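Long-range contacts in PKS (Streptomyces sp. CNQ431, PDB 5YDA), which is the acyltransferase domain of the splenocin polyketide synthase SpnD, broadly selective in the acyl units it probably transfers to the acyl carrier protein: residues Gly234-Val239 with Thr266-Thr271; Val239-Asp244 with Arg284-Arg289; Ala258-Val263 with Thr380-Ala385. All coordinates share one frame; numbering follows the deposited sequence.

Overall arrangement
Along the chain the segments come as 234-239, 239-244, 258-263, 266-271, 284-289 and 380-385, so the three contacts interlock. All reach one antiparallel sheet, ordered 254-261, 264-269, 235-239, 288-290. Contact 1 pairs its two inner strands. Contact 2, its centre about 12 Å from that of contact 1, shares Val239 with it and reaches the edge strand 288-290. Contact 3, centred about 18 Å from contact 1 and about 13 Å from contact 2, sets the opposite edge strand against helix 378-387, which follows strand 369-372 of the six-stranded mixed sheet. Contacts 1 and 2 thus join three strands of the small ferredoxin-like subdomain of the acyltransferase, and contact 3 sets its sheet against the larger subdomain.

Contact 1 of 3, residues Gly234-Val239 with Thr266-Thr271; sequences GATVGV and TVAGDT
Thr236 and Ala268 face each other as a non-hydrogen-bonded pair of two antiparallel strands, whose directions differ by 163°. Starting at its CB, the threonine side chain lies beside the carbonyl oxygen of Val267. Thr236 CG2 lies anti to the backbone N, because chi1 of -54° sets OG1 beside that N; CG2 is 3.5 Å from Val267 O and also touches Thr266 CB. Thr236 OG1 passes 3.7 Å from Ala268 CB and is hydrogen-bonded to the backbone oxygen of Ala295. Threonine thus serves both needs, with a methyl for its neighbour and a hydroxyl for the loop, while the small alanine leaves it room.

These are the first and third strands of a beta-alpha-beta-beta-alpha-beta unit, the ferredoxin-like subdomain of acyltransferases, where they pair at the middle of the sheet. Backbone bonds run in both directions at two pairs: Val237 N gives to Val267 O at 2.8 Å and Val267 N to Val237 O at 2.9 Å, and Ala235 pairs with Gly269 likewise. On the face of Val237 and Val267 the two branched chains lie side by side, pointing the same way, with CG1 of Val237 3.9 Å from CB of Val267; Leu277 of helix 271-283 packs on both valines, a setting that calls for apolar, beta-branched residues.

Gly234 has a positive phi of 81° and brings its CA to 3.3 Å from Gly269 O; a CB here would run into that oxygen, so both the close approach and the positive phi favour glycine. Across from it Asp270 caps the next helix through OD1 to Ala273 N.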
ATOM      1  N   GLY A 234     -20.995  -5.984  15.600  1.00 28.16           N
ATOM      2  CA  GLY A 234     -21.546  -5.165  14.539  1.00 30.94           C
ATOM      3  C   GLY A 234     -21.134  -5.656  13.162  1.00 29.86           C
ATOM      4  O   GLY A 234     -20.584  -6.747  12.994  1.00 28.09           O
ATOM      5  N   ALA A 235     -21.390  -4.811  12.162  1.00 30.47           N
ATOM      6  CA  ALA A 235     -21.162  -5.194  10.775  1.00 30.17           C
ATOM      7  C   ALA A 235     -20.869  -3.962   9.938  1.00 23.66           C
ATOM      8  O   ALA A 235     -21.182  -2.830  10.318  1.00 23.93           O
ATOM      9  CB  ALA A 235     -22.356  -5.955  10.195  1.00 21.78           C
ATOM     10  N   THR A 236     -20.249  -4.202   8.788  1.00 25.84           N
ATOM     11  CA  THR A 236     -19.858  -3.153   7.863  1.00 26.02           C
ATOM     12  C   THR A 236     -20.257  -3.583   6.459  1.00 27.00           C
ATOM     13  O   THR A 236     -20.098  -4.750   6.090  1.00 24.15           O
ATOM     14  CB  THR A 236     -18.339  -2.863   7.924  1.00 25.31           C
ATOM     15  OG1 THR A 236     -17.956  -2.581   9.276  1.00 29.74           O
ATOM     16  CG2 THR A 236     -17.994  -1.644   7.068  1.00 23.95           C
ATOM     17  N   VAL A 237     -20.798  -2.644   5.686  1.00 23.46           N
ATOM     18  CA  VAL A 237     -21.161  -2.902   4.303  1.00 23.58           C
ATOM     19  C   VAL A 237     -20.450  -1.881   3.429  1.00 19.73           C
ATOM     20  O   VAL A 237     -20.463  -0.681   3.726  1.00 18.64           O
ATOM     21  CB  VAL A 237     -22.691  -2.880   4.099  1.00 22.20           C
ATOM     22  CG1 VAL A 237     -23.281  -1.541   4.525  1.00 19.95           C
ATOM     23  CG2 VAL A 237     -23.053  -3.221   2.635  1.00 21.74           C
ATOM     24  N   GLY A 238     -19.792  -2.360   2.374  1.00 20.43           N
ATOM     25  CA  GLY A 238     -19.214  -1.470   1.379  1.00 17.95           C
ATOM     26  C   GLY A 238     -20.250  -1.211   0.302  1.00 22.60           C
ATOM     27  O   GLY A 238     -20.829  -2.148  -0.248  1.00 24.54           O
ATOM     28  N   VAL A 239     -20.505   0.066   0.030  1.00 23.18           N
ATOM     29  CA  VAL A 239     -21.527   0.492  -0.913  1.00 21.50           C
ATOM     30  C   VAL A 239     -20.843   1.191  -2.074  1.00 25.64           C
ATOM     31  O   VAL A 239     -20.089   2.153  -1.868  1.00 27.45           O
ATOM     32  CB  VAL A 239     -22.552   1.436  -0.260  1.00 27.32           C
ATOM     33  CG1 VAL A 239     -23.656   1.784  -1.263  1.00 20.97           C
ATOM     34  CG2 VAL A 239     -23.127   0.826   1.024  1.00 24.30           C
ATOM     35  N   THR A 266     -18.328   3.181   2.928  1.00 22.44           N
ATOM     36  CA  THR A 266     -18.697   2.075   3.802  1.00 24.57           C
ATOM     37  C   THR A 266     -19.609   2.574   4.915  1.00 22.95           C
ATOM     38  O   THR A 266     -19.516   3.728   5.350  1.00 22.42           O
ATOM     39  CB  THR A 266     -17.470   1.380   4.416  1.00 24.16           C
ATOM     40  OG1 THR A 266     -16.796   2.304   5.278  1.00 28.02           O
ATOM     41  CG2 THR A 266     -16.523   0.918   3.326  1.00 21.88           C
ATOM     42  N   VAL A 267     -20.494   1.689   5.361  1.00 18.88           N
ATOM     43  CA  VAL A 267     -21.452   1.989   6.414  1.00 23.69           C
ATOM     44  C   VAL A 267     -21.354   0.883   7.452  1.00 25.29           C
ATOM     45  O   VAL A 267     -21.249  -0.298   7.100  1.00 25.54           O
ATOM     46  CB  VAL A 267     -22.896   2.116   5.872  1.00 25.12           C
ATOM     47  CG1 VAL A 267     -23.872   2.347   7.012  1.00 25.53           C
ATOM     48  CG2 VAL A 267     -22.998   3.279   4.866  1.00 21.72           C
ATOM     49  N   ALA A 268     -21.343   1.271   8.733  1.00 24.66           N
ATOM     50  CA  ALA A 268     -21.134   0.341   9.837  1.00 24.73           C
ATOM     51  C   ALA A 268     -22.166   0.590  10.929  1.00 23.86           C
ATOM     52  O   ALA A 268     -22.663   1.708  11.095  1.00 29.18           O
ATOM     53  CB  ALA A 268     -19.725   0.486  10.425  1.00 22.20           C
ATOM     54  N   GLY A 269     -22.473  -0.460  11.682  1.00 26.32           N
ATOM     55  CA  GLY A 269     -23.412  -0.344  12.785  1.00 25.36           C
ATOM     56  C   GLY A 269     -23.779  -1.726  13.274  1.00 28.24           C
ATOM     57  O   GLY A 269     -23.086  -2.703  12.962  1.00 25.77           O
ATOM     58  N   ASP A 270     -24.887  -1.811  14.018  1.00 28.22           N
ATOM     59  CA  ASP A 270     -25.261  -3.143  14.473  1.00 31.18           C
ATOM     60  C   ASP A 270     -25.830  -3.939  13.308  1.00 32.61           C
ATOM     61  O   ASP A 270     -26.300  -3.381  12.315  1.00 33.70           O
ATOM     62  CB  ASP A 270     -26.245  -3.097  15.641  1.00 35.18           C
ATOM     63  CG  ASP A 270     -27.512  -2.391  15.306  1.00 43.20           C
ATOM     64  OD1 ASP A 270     -28.473  -3.058  14.818  1.00 47.59           O
ATOM     65  OD2 ASP A 270     -27.544  -1.166  15.568  1.00 45.96           O
ATOM     66  N   THR A 271     -25.753  -5.262  13.430  1.00 31.30           N
ATOM     67  CA  THR A 271     -26.030  -6.119  12.286  1.00 34.54           C
ATOM     68  C   THR A 271     -27.465  -5.958  11.796  1.00 37.36           C
ATOM     69  O   THR A 271     -27.707  -5.949  10.585  1.00 39.05           O
ATOM     70  CB  THR A 271     -25.717  -7.571  12.639  1.00 35.87           C
ATOM     71  OG1 THR A 271     -24.376  -7.636  13.146  1.00 36.12           O
ATOM     72  CG2 THR A 271     -25.794  -8.443  11.402  1.00 33.21           C
TER

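Contact 2 of 3, residues Val239-Asp244 with Arg284-Arg289; sequences VAACAD and RGVPFR
Val239 and Val286 make the tight, buried part of this contact, their CG1 methyls meeting at 3.6 Å as the two side chains slant across each other. Each valine holds its CG1 anti to the backbone N (chi1 -175° for Val286), which turns the two methyls toward each other. The same Val286 CG1 also receives Ala241 CB at 3.9 Å, and Leu281 of helix 271-283 packs on Val239.

Here the first strand of the ferredoxin-like subdomain leaves its neighbour, the short edge strand 288-290. Val286 follows the Schellman motif, with Gly285 at positive phi, that ends helix 271-283. Val239 and Phe288 are a non-hydrogen-bonded antiparallel pair, Val239 CA lying 4.1 Å from Phe288 CB. The phenyl ring leads away from Val239 toward helix 271-283, where Leu281 and Thr282 receive it.

One bond follows: Ala240 N donates to Pro287 O over 3.0 Å, the donor standing 36° out of the carbonyl plane. Ala240 then centres an inverse gamma turn that bends the chain away. By contrast with the valines, the outer side is no less closely packed but lies at the surface: Ala240 CB rests on Pro287 CG at 3.7 Å, and both residues are exposed.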
ATOM      1  N   VAL A 239     -20.505   0.066   0.030  1.00 23.18           N
ATOM      2  CA  VAL A 239     -21.527   0.492  -0.913  1.00 21.50           C
ATOM      3  C   VAL A 239     -20.843   1.191  -2.074  1.00 25.64           C
ATOM      4  O   VAL A 239     -20.089   2.153  -1.868  1.00 27.45           O
ATOM      5  CB  VAL A 239     -22.552   1.436  -0.260  1.00 27.32           C
ATOM      6  CG1 VAL A 239     -23.656   1.784  -1.263  1.00 20.97           C
ATOM      7  CG2 VAL A 239     -23.127   0.826   1.024  1.00 24.30           C
ATOM      8  N   ALA A 240     -21.119   0.714  -3.291  1.00 22.81           N
ATOM      9  CA  ALA A 240     -20.521   1.240  -4.517  1.00 24.64           C
ATOM     10  C   ALA A 240     -21.380   2.392  -5.026  1.00 29.02           C
ATOM     11  O   ALA A 240     -22.086   2.297  -6.025  1.00 36.91           O
ATOM     12  CB  ALA A 240     -20.386   0.142  -5.564  1.00 23.29           C
ATOM     13  N   ALA A 241     -21.344   3.475  -4.270  1.00 27.54           N
ATOM     14  CA  ALA A 241     -22.027   4.704  -4.620  1.00 27.42           C
ATOM     15  C   ALA A 241     -21.424   5.794  -3.754  1.00 31.88           C
ATOM     16  O   ALA A 241     -20.850   5.520  -2.697  1.00 28.73           O
ATOM     17  CB  ALA A 241     -23.531   4.603  -4.398  1.00 27.46           C
ATOM     18  N   CYS A 242     -21.550   7.028  -4.214  1.00 30.42           N
ATOM     19  CA  CYS A 242     -20.973   8.153  -3.497  1.00 35.47           C
ATOM     20  C   CYS A 242     -21.757   8.434  -2.226  1.00 38.63           C
ATOM     21  O   CYS A 242     -22.931   8.074  -2.089  1.00 38.55           O
ATOM     22  CB  CYS A 242     -20.955   9.403  -4.356  1.00 39.73           C
ATOM     23  SG  CYS A 242     -22.594   9.976  -4.732  1.00 49.60           S
ATOM     24  N   ALA A 243     -21.077   9.088  -1.284  1.00 36.82           N
ATOM     25  CA  ALA A 243     -21.647   9.291   0.039  1.00 41.87           C
ATOM     26  C   ALA A 243     -22.956  10.069  -0.012  1.00 44.40           C
ATOM     27  O   ALA A 243     -23.847   9.816   0.806  1.00 43.01           O
ATOM     28  CB  ALA A 243     -20.628  10.006   0.927  1.00 35.99           C
ATOM     29  N   ASP A 244     -23.088  11.019  -0.949  1.00 45.03           N
ATOM     30  CA  ASP A 244     -24.315  11.809  -1.061  1.00 44.79           C
ATOM     31  C   ASP A 244     -25.533  10.924  -1.304  1.00 45.29           C
ATOM     32  O   ASP A 244     -26.624  11.199  -0.790  1.00 50.98           O
ATOM     33  CB  ASP A 244     -24.181  12.837  -2.185  1.00 49.02           C
ATOM     34  CG  ASP A 244     -23.333  14.032  -1.782  1.00 60.78           C
ATOM     35  OD1 ASP A 244     -22.943  14.816  -2.678  1.00 64.77           O
ATOM     36  OD2 ASP A 244     -23.060  14.189  -0.568  1.00 59.50           O
ATOM     37  N   ARG A 284     -33.347  -0.106  -4.279  1.00 23.57           N
ATOM     38  CA  ARG A 284     -33.000   1.043  -5.098  1.00 23.70           C
ATOM     39  C   ARG A 284     -31.958   0.702  -6.160  1.00 23.37           C
ATOM     40  O   ARG A 284     -31.450   1.604  -6.836  1.00 24.59           O
ATOM     41  CB  ARG A 284     -32.508   2.178  -4.196  1.00 26.18           C
ATOM     42  CG  ARG A 284     -33.598   2.729  -3.281  1.00 24.47           C
ATOM     43  CD  ARG A 284     -33.017   3.487  -2.088  1.00 28.78           C
ATOM     44  NE  ARG A 284     -34.056   4.206  -1.355  1.00 27.48           N
ATOM     45  CZ  ARG A 284     -34.925   3.608  -0.545  1.00 35.54           C
ATOM     46  NH1 ARG A 284     -34.853   2.294  -0.356  1.00 29.77           N
ATOM     47  NH2 ARG A 284     -35.856   4.314   0.080  1.00 30.06           N
ATOM     48  N   GLY A 285     -31.611  -0.572  -6.315  1.00 22.36           N
ATOM     49  CA  GLY A 285     -30.597  -0.923  -7.286  1.00 21.95           C
ATOM     50  C   GLY A 285     -29.181  -0.502  -6.942  1.00 31.80           C
ATOM     51  O   GLY A 285     -28.314  -0.525  -7.827  1.00 27.68           O
ATOM     52  N   VAL A 286     -28.908  -0.122  -5.692  1.00 23.35           N
ATOM     53  CA  VAL A 286     -27.561   0.316  -5.317  1.00 22.91           C
ATOM     54  C   VAL A 286     -26.672  -0.899  -5.063  1.00 23.72           C
ATOM     55  O   VAL A 286     -27.002  -1.739  -4.215  1.00 23.62           O
ATOM     56  CB  VAL A 286     -27.607   1.239  -4.091  1.00 26.96           C
ATOM     57  CG1 VAL A 286     -26.218   1.779  -3.790  1.00 25.74           C
ATOM     58  CG2 VAL A 286     -28.603   2.403  -4.323  1.00 23.07           C
ATOM     59  N   PRO A 287     -25.558  -1.057  -5.771  1.00 21.47           N
ATOM     60  CA  PRO A 287     -24.684  -2.211  -5.510  1.00 23.50           C
ATOM     61  C   PRO A 287     -23.921  -2.042  -4.200  1.00 22.45           C
ATOM     62  O   PRO A 287     -23.578  -0.930  -3.790  1.00 20.77           O
ATOM     63  CB  PRO A 287     -23.728  -2.221  -6.713  1.00 21.87           C
ATOM     64  CG  PRO A 287     -23.651  -0.768  -7.127  1.00 25.84           C
ATOM     65  CD  PRO A 287     -25.011  -0.158  -6.811  1.00 26.11           C
ATOM     66  N   PHE A 288     -23.665  -3.169  -3.539  1.00 20.98           N
ATOM     67  CA  PHE A 288     -23.060  -3.166  -2.213  1.00 23.26           C
ATOM     68  C   PHE A 288     -22.516  -4.552  -1.940  1.00 24.32           C
ATOM     69  O   PHE A 288     -22.923  -5.528  -2.570  1.00 23.15           O
ATOM     70  CB  PHE A 288     -24.062  -2.787  -1.111  1.00 22.08           C
ATOM     71  CG  PHE A 288     -25.172  -3.799  -0.914  1.00 22.41           C
ATOM     72  CD1 PHE A 288     -25.008  -4.888  -0.064  1.00 21.64           C
ATOM     73  CD2 PHE A 288     -26.387  -3.653  -1.578  1.00 24.10           C
ATOM     74  CE1 PHE A 288     -26.034  -5.824   0.110  1.00 24.20           C
ATOM     75  CE2 PHE A 288     -27.420  -4.577  -1.401  1.00 21.82           C
ATOM     76  CZ  PHE A 288     -27.246  -5.664  -0.564  1.00 21.08           C
ATOM     77  N   ARG A 289     -21.607  -4.638  -0.975  1.00 23.07           N
ATOM     78  CA  ARG A 289     -21.171  -5.956  -0.545  1.00 26.13           C
ATOM     79  C   ARG A 289     -20.817  -5.896   0.931  1.00 27.76           C
ATOM     80  O   ARG A 289     -20.093  -4.996   1.368  1.00 28.63           O
ATOM     81  CB  ARG A 289     -19.981  -6.457  -1.381  1.00 25.18           C
ATOM     82  CG  ARG A 289     -19.642  -7.936  -1.115  1.00 36.26           C
ATOM     83  CD  ARG A 289     -18.299  -8.353  -1.725  1.00 40.31           C
ATOM     84  NE  ARG A 289     -17.281  -7.316  -1.547  1.00 46.94           N
ATOM     85  CZ  ARG A 289     -16.457  -7.238  -0.501  1.00 49.14           C
ATOM     86  NH1 ARG A 289     -16.524  -8.142   0.471  1.00 48.20           N
ATOM     87  NH2 ARG A 289     -15.565  -6.259  -0.425  1.00 49.24           N
TER

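Contact 3 of 3, residues Ala258-Val263 with Thr380-Ala385; sequences AVNSPV and TKLARA
Leu382 lays its branched end against the flank of Asn260, with CD2 3.7 Å and CD1 3.8 Å from Asn260 CB, so both methyls come from the same side at the asparagine's only aliphatic side-chain carbon. Nearer its root, Leu382 CB sits beside the Asn260 carbonyl oxygen, and CD2 also borders Ser261 CB. The amide end of Asn260 is engaged differently: its OD1 is hydrogen-bonded to His199 NE2, in the Gly-His-Ser-Leu-Gly sequence that in this family probably forms the nucleophile elbow.

One helical turn on, Ala385 points its methyl at the strand, 3.8 Å from Ser261 OG; a small residue fits this close approach. Ser261 OG stands between its own backbone N and carbonyl carbon (chi1 85°), a position from which it accepts from Val263 N, 3.2 Å away, in an ST turn. The exposed Pro262 also borders the helix, its CD 4.0 Å from Ala385 C. Asn260 and Ser261 together oppose Ala264 in a classic beta bulge, at the end of an edge strand that runs at 72° to the helix.

The polar link is a water, which donates to Asn260 O at 2.7 Å and, more weakly, to Leu382 O. With no direct hydrogen bond between the segments, the ferredoxin-like sheet and helix 378-387 meet through van der Waals packing and a single bridging water, which probably fixes their relative position less strictly than backbone pairing would.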
ATOM      1  N   ALA A 258     -16.607   5.197   6.144  1.00 24.65           N
ATOM      2  CA  ALA A 258     -15.545   5.670   5.259  1.00 22.66           C
ATOM      3  C   ALA A 258     -16.162   6.305   4.026  1.00 24.03           C
ATOM      4  O   ALA A 258     -17.180   5.826   3.517  1.00 26.39           O
ATOM      5  CB  ALA A 258     -14.607   4.530   4.821  1.00 17.04           C
ATOM      6  N   VAL A 259     -15.535   7.373   3.542  1.00 22.63           N
ATOM      7  CA  VAL A 259     -15.840   7.940   2.234  1.00 20.68           C
ATOM      8  C   VAL A 259     -14.585   7.756   1.390  1.00 21.91           C
ATOM      9  O   VAL A 259     -13.615   8.515   1.518  1.00 22.76           O
ATOM     10  CB  VAL A 259     -16.265   9.408   2.323  1.00 29.24           C
ATOM     11  CG1 VAL A 259     -16.531   9.990   0.930  1.00 24.71           C
ATOM     12  CG2 VAL A 259     -17.509   9.531   3.197  1.00 27.12           C
ATOM     13  N   ASN A 260     -14.600   6.751   0.518  1.00 21.34           N
ATOM     14  CA  ASN A 260     -13.387   6.248  -0.114  1.00 20.90           C
ATOM     15  C   ASN A 260     -13.114   6.819  -1.501  1.00 23.95           C
ATOM     16  O   ASN A 260     -11.948   7.057  -1.833  1.00 23.92           O
ATOM     17  CB  ASN A 260     -13.445   4.721  -0.178  1.00 18.93           C
ATOM     18  CG  ASN A 260     -13.297   4.099   1.197  1.00 21.66           C
ATOM     19  OD1 ASN A 260     -12.804   4.758   2.119  1.00 19.18           O
ATOM     20  ND2 ASN A 260     -13.741   2.856   1.358  1.00 16.97           N
ATOM     21  N   SER A 261     -14.148   7.031  -2.324  1.00 20.32           N
ATOM     22  CA  SER A 261     -14.027   7.603  -3.663  1.00 24.44           C
ATOM     23  C   SER A 261     -15.423   7.995  -4.147  1.00 31.42           C
ATOM     24  O   SER A 261     -16.423   7.652  -3.492  1.00 27.94           O
ATOM     25  CB  SER A 261     -13.385   6.614  -4.642  1.00 21.94           C
ATOM     26  OG  SER A 261     -14.370   5.755  -5.188  1.00 21.33           O
ATOM     27  N   PRO A 262     -15.547   8.701  -5.279  1.00 29.88           N
ATOM     28  CA  PRO A 262     -16.893   9.057  -5.779  1.00 28.39           C
ATOM     29  C   PRO A 262     -17.824   7.865  -6.016  1.00 28.71           C
ATOM     30  O   PRO A 262     -19.017   8.088  -6.220  1.00 31.97           O
ATOM     31  CB  PRO A 262     -16.596   9.792  -7.094  1.00 23.55           C
ATOM     32  CG  PRO A 262     -15.265  10.442  -6.852  1.00 24.71           C
ATOM     33  CD  PRO A 262     -14.487   9.409  -6.025  1.00 25.35           C
ATOM     34  N   VAL A 263     -17.342   6.625  -5.982  1.00 24.83           N
ATOM     35  CA  VAL A 263     -18.214   5.474  -6.190  1.00 24.98           C
ATOM     36  C   VAL A 263     -18.026   4.441  -5.086  1.00 27.02           C
ATOM     37  O   VAL A 263     -18.247   3.246  -5.314  1.00 27.53           O
ATOM     38  CB  VAL A 263     -17.959   4.814  -7.564  1.00 29.35           C
ATOM     39  CG1 VAL A 263     -18.361   5.754  -8.720  1.00 25.40           C
ATOM     40  CG2 VAL A 263     -16.490   4.357  -7.691  1.00 21.08           C
ATOM     41  N   THR A 380      -5.229   2.198  -4.966  1.00 20.31           N
ATOM     42  CA  THR A 380      -4.943   2.739  -6.294  1.00 21.38           C
ATOM     43  C   THR A 380      -6.228   2.994  -7.086  1.00 23.76           C
ATOM     44  O   THR A 380      -6.360   4.034  -7.744  1.00 23.65           O
ATOM     45  CB  THR A 380      -4.022   1.765  -7.038  1.00 24.33           C
ATOM     46  OG1 THR A 380      -2.786   1.668  -6.326  1.00 23.97           O
ATOM     47  CG2 THR A 380      -3.756   2.208  -8.474  1.00 21.37           C
ATOM     48  N   LYS A 381      -7.196   2.064  -7.020  1.00 22.12           N
ATOM     49  CA  LYS A 381      -8.475   2.270  -7.707  1.00 25.80           C
ATOM     50  C   LYS A 381      -9.235   3.452  -7.120  1.00 24.32           C
ATOM     51  O   LYS A 381      -9.813   4.258  -7.864  1.00 23.28           O
ATOM     52  CB  LYS A 381      -9.343   1.013  -7.635  1.00 21.26           C
ATOM     53  CG  LYS A 381      -8.902  -0.173  -8.487  1.00 22.23           C
ATOM     54  CD  LYS A 381      -9.520  -1.452  -7.898  1.00 30.44           C
ATOM     55  CE  LYS A 381     -10.145  -2.375  -8.921  1.00 34.78           C
ATOM     56  NZ  LYS A 381      -9.179  -3.163  -9.713  1.00 39.71           N
ATOM     57  N   LEU A 382      -9.256   3.567  -5.787  1.00 19.86           N
ATOM     58  CA  LEU A 382      -9.917   4.710  -5.162  1.00 21.72           C
ATOM     59  C   LEU A 382      -9.271   6.018  -5.604  1.00 23.33           C
ATOM     60  O   LEU A 382      -9.969   7.003  -5.888  1.00 21.26           O
ATOM     61  CB  LEU A 382      -9.876   4.583  -3.635  1.00 21.45           C
ATOM     62  CG  LEU A 382     -10.490   3.317  -3.016  1.00 25.90           C
ATOM     63  CD1 LEU A 382     -10.163   3.252  -1.498  1.00 17.93           C
ATOM     64  CD2 LEU A 382     -12.027   3.232  -3.294  1.00 18.81           C
ATOM     65  N   ALA A 383      -7.932   6.041  -5.676  1.00 25.12           N
ATOM     66  CA  ALA A 383      -7.225   7.249  -6.089  1.00 24.10           C
ATOM     67  C   ALA A 383      -7.531   7.592  -7.543  1.00 24.73           C
ATOM     68  O   ALA A 383      -7.746   8.761  -7.873  1.00 26.23           O
ATOM     69  CB  ALA A 383      -5.715   7.081  -5.880  1.00 19.25           C
ATOM     70  N   ARG A 384      -7.552   6.586  -8.425  1.00 22.39           N
ATOM     71  CA  ARG A 384      -7.874   6.850  -9.824  1.00 23.82           C
ATOM     72  C   ARG A 384      -9.292   7.396  -9.965  1.00 25.16           C
ATOM     73  O   ARG A 384      -9.533   8.307 -10.762  1.00 23.39           O
ATOM     74  CB  ARG A 384      -7.696   5.579 -10.661  1.00 26.10           C
ATOM     75  CG  ARG A 384      -6.250   5.124 -10.840  1.00 26.39           C
ATOM     76  CD  ARG A 384      -6.090   4.440 -12.173  1.00 39.29           C
ATOM     77  NE  ARG A 384      -4.870   3.634 -12.275  1.00 43.74           N
ATOM     78  CZ  ARG A 384      -4.756   2.356 -11.900  1.00 40.52           C
ATOM     79  NH1 ARG A 384      -3.591   1.756 -12.062  1.00 37.88           N
ATOM     80  NH2 ARG A 384      -5.787   1.666 -11.370  1.00 31.56           N
ATOM     81  N   ALA A 385     -10.241   6.855  -9.195  1.00 23.68           N
ATOM     82  CA  ALA A 385     -11.612   7.356  -9.247  1.00 22.48           C
ATOM     83  C   ALA A 385     -11.690   8.802  -8.774  1.00 27.21           C
ATOM     84  O   ALA A 385     -12.338   9.637  -9.412  1.00 30.75           O
ATOM     85  CB  ALA A 385     -12.538   6.471  -8.405  1.00 21.66           C
TER
HETATM   86  O   HOH W   1     -10.202   8.231  -3.560  1.00 31.20           O